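PDB 6I9A: Lys-gingipain catalytic subunit from Porphyromonas gingivalis, which cleaves proteins after lysine as a secreted cysteine proteinase, and may act as a virulence factor in periodontal disease. Local coordinates for residues F210-A215 with I245-I250; L154-A159 with A223-T228. All coordinates share one frame; numbering follows the deposited sequence.

Interaction 1 (F210-A215 with I245-I250). With H8E (benzyl-N-[(2S)-1-[[(3S)-7-amino-1-(benzylamino)-1,2-dioxoheptan-3-yl]amino]-5-(2-methyl-2-phenylhydrazinyl)-1,5-dioxopentan-2-yl]carbamate), chain I.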
loop_
_atom_site.group_PDB
_atom_site.type_symbol
_atom_site.label_atom_id
_atom_site.label_comp_id
_atom_site.label_asym_id
_atom_site.label_seq_id
_atom_site.Cartn_x
_atom_site.Cartn_y
_atom_site.Cartn_z
ATOM N N PHE A 210 11.402 -5.596 0.876
ATOM C CA PHE A 210 10.275 -6.015 1.697
ATOM C C PHE A 210 10.839 -6.586 2.973
ATOM O O PHE A 210 11.807 -7.363 2.933
ATOM C CB PHE A 210 9.514 -7.109 0.929
ATOM C CG PHE A 210 8.327 -7.688 1.676
ATOM C CD1 PHE A 210 7.191 -6.912 1.918
ATOM C CD2 PHE A 210 8.336 -9.009 2.132
ATOM C CE1 PHE A 210 6.086 -7.468 2.568
ATOM C CE2 PHE A 210 7.218 -9.555 2.784
ATOM C CZ PHE A 210 6.114 -8.782 2.982
ATOM N N ALA A 211 10.225 -6.239 4.095
ATOM C CA ALA A 211 10.591 -6.768 5.411
ATOM C C ALA A 211 9.315 -7.122 6.126
ATOM O O ALA A 211 8.414 -6.268 6.234
ATOM C CB ALA A 211 11.375 -5.739 6.191
ATOM N N ASN A 212 9.222 -8.379 6.631
ATOM C CA ASN A 212 8.014 -8.798 7.373
ATOM C C ASN A 212 8.466 -9.475 8.657
ATOM O O ASN A 212 9.273 -10.417 8.633
ATOM C CB ASN A 212 7.213 -9.762 6.515
ATOM C CG ASN A 212 5.879 -10.259 7.038
ATOM O OD1 ASN A 212 5.382 -11.254 6.516
ATOM N ND2 ASN A 212 5.266 -9.577 8.007
ATOM N N TYR A 213 7.966 -8.951 9.776
ATOM C CA TYR A 213 8.223 -9.440 11.120
ATOM C C TYR A 213 6.897 -9.937 11.685
ATOM O O TYR A 213 5.893 -9.212 11.667
ATOM C CB TYR A 213 8.778 -8.269 11.963
ATOM C CG TYR A 213 8.865 -8.537 13.446
ATOM C CD1 TYR A 213 7.785 -8.263 14.281
ATOM C CD2 TYR A 213 10.047 -8.973 14.030
ATOM C CE1 TYR A 213 7.874 -8.414 15.659
ATOM C CE2 TYR A 213 10.150 -9.133 15.415
ATOM C CZ TYR A 213 9.059 -8.846 16.224
ATOM O OH TYR A 213 9.167 -9.031 17.597
ATOM N N THR A 214 6.883 -11.151 12.249
ATOM C CA THR A 214 5.722 -11.680 12.964
ATOM C C THR A 214 6.191 -12.196 14.320
ATOM O O THR A 214 7.020 -13.136 14.401
ATOM C CB THR A 214 4.995 -12.747 12.147
ATOM O OG1 THR A 214 3.936 -13.238 13.016
ATOM C CG2 THR A 214 5.843 -13.939 11.689
ATOM N N ALA A 215 5.726 -11.550 15.382
ATOM C CA ALA A 215 5.982 -11.846 16.816
ATOM C C ALA A 215 5.559 -10.621 17.629
ATOM O O ALA A 215 4.555 -10.020 17.269
ATOM C CB ALA A 215 7.431 -12.262 17.112
ATOM N N ILE A 245 6.048 -4.809 6.907
ATOM C CA ILE A 245 4.771 -5.297 7.507
ATOM C C ILE A 245 5.109 -5.859 8.880
ATOM O O ILE A 245 5.933 -6.801 9.005
ATOM C CB ILE A 245 4.110 -6.370 6.627
ATOM C CG1 ILE A 245 3.824 -5.785 5.235
ATOM C CG2 ILE A 245 2.818 -6.878 7.312
ATOM C CD1 ILE A 245 3.057 -6.730 4.308
ATOM N N GLY A 246 4.503 -5.280 9.907
ATOM C CA GLY A 246 4.636 -5.766 11.282
ATOM C C GLY A 246 3.355 -6.492 11.677
ATOM O O GLY A 246 2.318 -5.852 11.909
ATOM N N ASN A 247 3.390 -7.828 11.606
ATOM C CA ASN A 247 2.271 -8.651 12.101
ATOM C C ASN A 247 2.517 -8.889 13.591
ATOM O O ASN A 247 3.168 -9.866 14.009
ATOM C CB ASN A 247 2.165 -9.941 11.327
ATOM C CG ASN A 247 1.790 -9.731 9.871
ATOM O OD1 ASN A 247 2.538 -10.064 8.949
ATOM N ND2 ASN A 247 0.602 -9.147 9.646
ATOM N N CYS A 248 2.099 -7.891 14.383
ATOM C CA CYS A 248 2.467 -7.765 15.807
ATOM C C CYS A 248 1.609 -6.697 16.427
ATOM O O CYS A 248 0.945 -5.918 15.725
ATOM C CB CYS A 248 3.957 -7.453 15.987
ATOM S SG CYS A 248 4.511 -5.945 15.151
ATOM N N CYS A 249 1.642 -6.563 17.734
ATOM C CA CYS A 249 0.878 -5.520 18.412
ATOM C C CYS A 249 1.384 -4.125 18.120
ATOM O O CYS A 249 2.595 -3.922 17.974
ATOM C CB CYS A 249 0.966 -5.740 19.933
ATOM S SG CYS A 249 0.206 -7.303 20.500
ATOM N N ILE A 250 0.440 -3.189 18.060
ATOM C CA ILE A 250 0.454 -1.747 18.335
ATOM C C ILE A 250 1.543 -0.898 17.639
ATOM O O ILE A 250 1.546 0.317 17.912
ATOM C CB ILE A 250 0.439 -1.467 19.870
ATOM C CG1 ILE A 250 1.694 -1.997 20.595
ATOM C CG2 ILE A 250 -0.854 -2.062 20.475
ATOM C CD1 ILE A 250 1.679 -1.703 22.131
HETATM C CAQ H8E I . 5.368 -5.558 23.982
HETATM C CAK H8E I . 6.741 -5.329 24.207
HETATM C CAH H8E I . 7.607 -6.409 24.389
HETATM C CAL H8E I . 7.139 -7.720 24.373
HETATM C CAR H8E I . 5.781 -7.911 24.169
HETATM C CBO H8E I . 4.888 -6.875 23.933
HETATM C CBA H8E I . 3.520 -7.182 23.781
HETATM N NBE H8E I . 3.149 -7.496 22.391
HETATM C CBL H8E I . 2.168 -8.385 22.071
HETATM O OAE H8E I . 1.607 -9.069 22.937
HETATM C CBN H8E I . 1.817 -8.491 20.590
HETATM O OAG H8E I . 2.723 -8.047 19.821
HETATM C CBS H8E I . 1.250 -9.901 20.230
HETATM C CBB H8E I . 1.345 -10.225 18.735
HETATM C CAY H8E I . 0.900 -11.652 18.405
HETATM C CAX H8E I . 0.731 -11.942 16.909
HETATM C CAW H8E I . 2.067 -12.032 16.184
HETATM N NAB H8E I . 1.822 -12.350 14.745
HETATM N NBG H8E I . -0.126 -10.108 20.699
HETATM C C H8E I . -0.536 -11.051 21.547
HETATM O O H8E I . 0.182 -11.866 22.112
HETATM C CA H8E I . -2.006 -10.911 21.919
HETATM N N H8E I . -2.585 -12.166 22.390
HETATM C CBK H8E I . -2.778 -13.231 21.573
HETATM O OAD H8E I . -2.339 -13.201 20.414
HETATM O OBI H8E I . -3.409 -14.215 22.092
HETATM C CBD H8E I . -3.582 -15.451 21.307
HETATM C CBP H8E I . -4.100 -16.536 22.140
HETATM C CAS H8E I . -5.454 -16.874 22.157
HETATM C CAM H8E I . -5.979 -17.943 22.946
HETATM C CAI H8E I . -5.055 -18.599 23.777
HETATM C CAN H8E I . -3.723 -18.215 23.807
HETATM C CAT H8E I . -3.229 -17.201 23.005
HETATM C CB H8E I . -2.154 -9.850 23.022
HETATM C CG H8E I . -1.368 -10.194 24.314
HETATM C CD H8E I . -1.231 -8.992 25.201
HETATM O OE1 H8E I . -2.141 -8.673 25.968
HETATM N NE2 H8E I . -0.084 -8.320 24.995
HETATM N NBT H8E I . 0.179 -7.079 25.597
HETATM C CAA H8E I . 0.354 -5.992 24.596
HETATM C CBQ H8E I . 0.962 -7.151 26.789
HETATM C CAU H8E I . 1.770 -6.084 27.212
HETATM C CAO H8E I . 2.474 -6.166 28.410
HETATM C CAJ H8E I . 2.391 -7.312 29.191
HETATM C CAP H8E I . 1.631 -8.393 28.768
HETATM C CAV H8E I . 0.901 -8.306 27.581
HETATM O O HOH W 1 2.606 -10.976 6.248
#
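The parallel strands 210-214 and 242-247 are neighbours in the mixed six-stranded sheet of the peptidase domain, and their C-terminal ends run into the active site. Ile245 N donates to Ala211 O and Tyr213 N to Ile245 O, after which Asn247 N returns to Tyr213 O. Asn212 adds a side-chain link. With CG anti to the backbone N (chi1 -176°), its ND2 donates to Asn247 OD1 (2.9 Å, N-H...O angle 168°) and to Ile245 O (3.0 Å). Both acceptors lie close to the Asn212 amide plane, whereas the two amides are turned 73° apart. Water 1 bridges Asn212 OD1 and Asn247 OD1, and Tyr313 OH also bonds Asn212 OD1. Earlier in the strand, Ile245 CD1 meets the Phe210 ring edge in plane, 3.6 Å from CE1. On the face opposite Asn212, where the Tyr213 side chain lies, Cys248 SG stands at the edge of that ring, 5.2 Å from its centroid. As in other clan CD peptidases, the nucleophile follows a strand's C-terminal end: Cys249 SG is covalently joined to inhibitor atom CBN (2.0 Å), and Cys249 N donates to its OAG (2.8 Å), consistent with an oxyanion hole. The inhibitor's lysine-like amine NAB bridges the two strand ends, donating to Thr214 OG1 and to Asn247 O, each 2.9 Å away; Asp288 is another hydrogen-bonding partner of the inhibitor.

Interaction 2 (L154-A159 with A223-T228)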
loop_
_atom_site.group_PDB
_atom_site.type_symbol
_atom_site.label_atom_id
_atom_site.label_comp_id
_atom_site.label_asym_id
_atom_site.label_seq_id
_atom_site.Cartn_x
_atom_site.Cartn_y
_atom_site.Cartn_z
ATOM N N LEU A 154 13.621 -9.534 3.692
ATOM C CA LEU A 154 13.916 -9.910 5.076
ATOM C C LEU A 154 12.628 -10.415 5.712
ATOM O O LEU A 154 11.616 -9.715 5.752
ATOM C CB LEU A 154 14.449 -8.709 5.841
ATOM C CG LEU A 154 14.700 -8.943 7.352
ATOM C CD1 LEU A 154 15.739 -10.043 7.615
ATOM C CD2 LEU A 154 15.068 -7.647 8.028
ATOM N N LEU A 155 12.684 -11.676 6.215
ATOM C CA LEU A 155 11.520 -12.351 6.837
ATOM C C LEU A 155 11.920 -12.853 8.206
ATOM O O LEU A 155 12.937 -13.569 8.336
ATOM C CB LEU A 155 11.110 -13.520 5.949
ATOM C CG LEU A 155 10.762 -13.185 4.489
ATOM C CD1 LEU A 155 10.500 -14.467 3.690
ATOM C CD2 LEU A 155 9.510 -12.254 4.417
ATOM N N ILE A 156 11.173 -12.465 9.241
ATOM C CA ILE A 156 11.544 -12.837 10.610
ATOM C C ILE A 156 10.346 -13.407 11.342
ATOM O O ILE A 156 9.301 -12.713 11.484
ATOM C CB ILE A 156 12.052 -11.560 11.379
ATOM C CG1 ILE A 156 13.336 -11.013 10.692
ATOM C CG2 ILE A 156 12.333 -11.903 12.864
ATOM C CD1 ILE A 156 13.692 -9.630 11.191
ATOM N N ALA A 157 10.510 -14.636 11.874
ATOM C CA ALA A 157 9.602 -15.208 12.849
ATOM C C ALA A 157 10.232 -14.910 14.196
ATOM O O ALA A 157 11.215 -15.590 14.593
ATOM C CB ALA A 157 9.429 -16.708 12.637
ATOM N N GLY A 158 9.800 -13.855 14.869
ATOM C CA GLY A 158 10.425 -13.421 16.111
ATOM C C GLY A 158 10.140 -14.322 17.285
ATOM O O GLY A 158 9.485 -15.364 17.188
ATOM N N ALA A 159 10.612 -13.871 18.442
ATOM C CA ALA A 159 10.616 -14.708 19.645
ATOM C C ALA A 159 9.267 -14.824 20.312
ATOM O O ALA A 159 8.560 -13.835 20.500
ATOM C CB ALA A 159 11.610 -14.140 20.651
ATOM N N ALA A 223 9.653 -5.999 18.854
ATOM C CA ALA A 223 10.229 -6.160 20.185
ATOM C C ALA A 223 11.337 -7.196 20.319
ATOM O O ALA A 223 12.220 -7.005 21.181
ATOM C CB ALA A 223 9.133 -6.458 21.194
ATOM N N ASP A 224 11.285 -8.290 19.573
ATOM C CA ASP A 224 12.323 -9.336 19.780
ATOM C C ASP A 224 12.333 -10.278 18.577
ATOM O O ASP A 224 11.413 -11.098 18.425
ATOM C CB ASP A 224 12.018 -10.141 21.060
ATOM C CG ASP A 224 13.122 -11.092 21.437
ATOM O OD1 ASP A 224 14.025 -11.299 20.632
ATOM O OD2 ASP A 224 13.049 -11.681 22.557
ATOM N N PRO A 225 13.323 -10.164 17.696
ATOM C CA PRO A 225 14.517 -9.321 17.834
ATOM C C PRO A 225 14.170 -7.837 17.787
ATOM O O PRO A 225 13.298 -7.403 17.022
ATOM C CB PRO A 225 15.384 -9.731 16.645
ATOM C CG PRO A 225 14.413 -10.322 15.633
ATOM C CD PRO A 225 13.411 -11.029 16.515
ATOM N N LEU A 226 14.855 -7.050 18.599
ATOM C CA LEU A 226 14.513 -5.683 18.819
ATOM C C LEU A 226 14.965 -4.744 17.706
ATOM O O LEU A 226 16.149 -4.691 17.315
ATOM C CB LEU A 226 15.168 -5.229 20.147
ATOM C CG LEU A 226 14.887 -3.782 20.595
ATOM C CD1 LEU A 226 13.395 -3.600 20.977
ATOM C CD2 LEU A 226 15.754 -3.406 21.806
ATOM N N LEU A 227 14.004 -3.925 17.241
ATOM C CA LEU A 227 14.263 -2.828 16.302
ATOM C C LEU A 227 13.447 -1.667 16.784
ATOM O O LEU A 227 12.216 -1.696 16.695
ATOM C CB LEU A 227 13.884 -3.211 14.881
ATOM C CG LEU A 227 14.139 -2.155 13.800
ATOM C CD1 LEU A 227 15.633 -1.841 13.635
ATOM C CD2 LEU A 227 13.522 -2.592 12.470
ATOM N N THR A 228 14.102 -0.669 17.331
ATOM C CA THR A 228 13.384 0.469 17.905
ATOM C C THR A 228 13.267 1.648 16.935
ATOM O O THR A 228 14.035 1.748 15.969
ATOM C CB THR A 228 14.089 0.985 19.171
ATOM O OG1 THR A 228 15.337 1.545 18.738
ATOM C CG2 THR A 228 14.318 -0.122 20.208
HETATM O O HOH W 2 8.836 -11.120 19.822
#
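The carboxylate of Asp224 presents one face to Ala159, whose CB sits almost straight above CG at 3.5 Å and lies 3.4 Å from OD2, with OD1 only slightly farther away. The Asp224 side chain reaches this place with CG anti to the backbone N (chi1 -172°). The Pro225 ring, by contrast, is met at its edge: Ile156 CG2 lies near the ring plane beside the CG-CD side, 3.8 Å from Pro225 CG, and the two side chains run alongside in opposite senses. Gly158 approaches the same ring at the CD corner, its CA 3.8 Å from Pro225 CD. The peptide bond between Asp224 and Pro225 is cis. Its carbonyl oxygen, Asp224 O, faces the 158-159 backbone and accepts a nearly straight hydrogen bond from Ala159 N (2.9 Å, N-H...O angle 171°), with the donor tilted 31° from the carbonyl plane. Lacking a side chain, Gly158 lets its CA come within 3.4 Å of Asp224 O. Water 2 donates to Asp224 O and to Ala159 O, so the carbonyl is gripped twice and the two backbones are tied a second time. Tyr213 of the neighbouring strand touches both Ile156 and Pro225, while its OH bonds Asp224 N; Tyr197 and Cys200 also pack on the proline. The side chain of Asp224 is about 5 Å from that of His216, the probable proton donor. Here the C-terminal end of sheet strand 152-157 meets the turn between the short strands 221-223 and 226-228 of the antiparallel sheet that follows His216, a junction at the C-terminal edge of the larger sheet's parallel strands, where the active site of clan CD peptidases lies.

How the interactions relate
Both contacts reach the same six-stranded sheet, in which strand 210-214 lies between strands 152-157 and 242-247. Interaction 1 joins two of these neighbours and is buried throughout; interaction 2 joins the end of the next strand to a turn of the small antiparallel sheet, with Ala159 and Asp224 partly exposed. The first relies on repeated strand bonds, a buried amide pair and inhibitor chemistry, the second on one backbone bond, an apolar contact with a proline ring and a methyl over a carboxylate; each has one bridging water. They touch directly: Asn212 N and O probably bond Leu154 O and Ile156 N, and Ala215 CB packs against Gly158 CA at 3.4 Å.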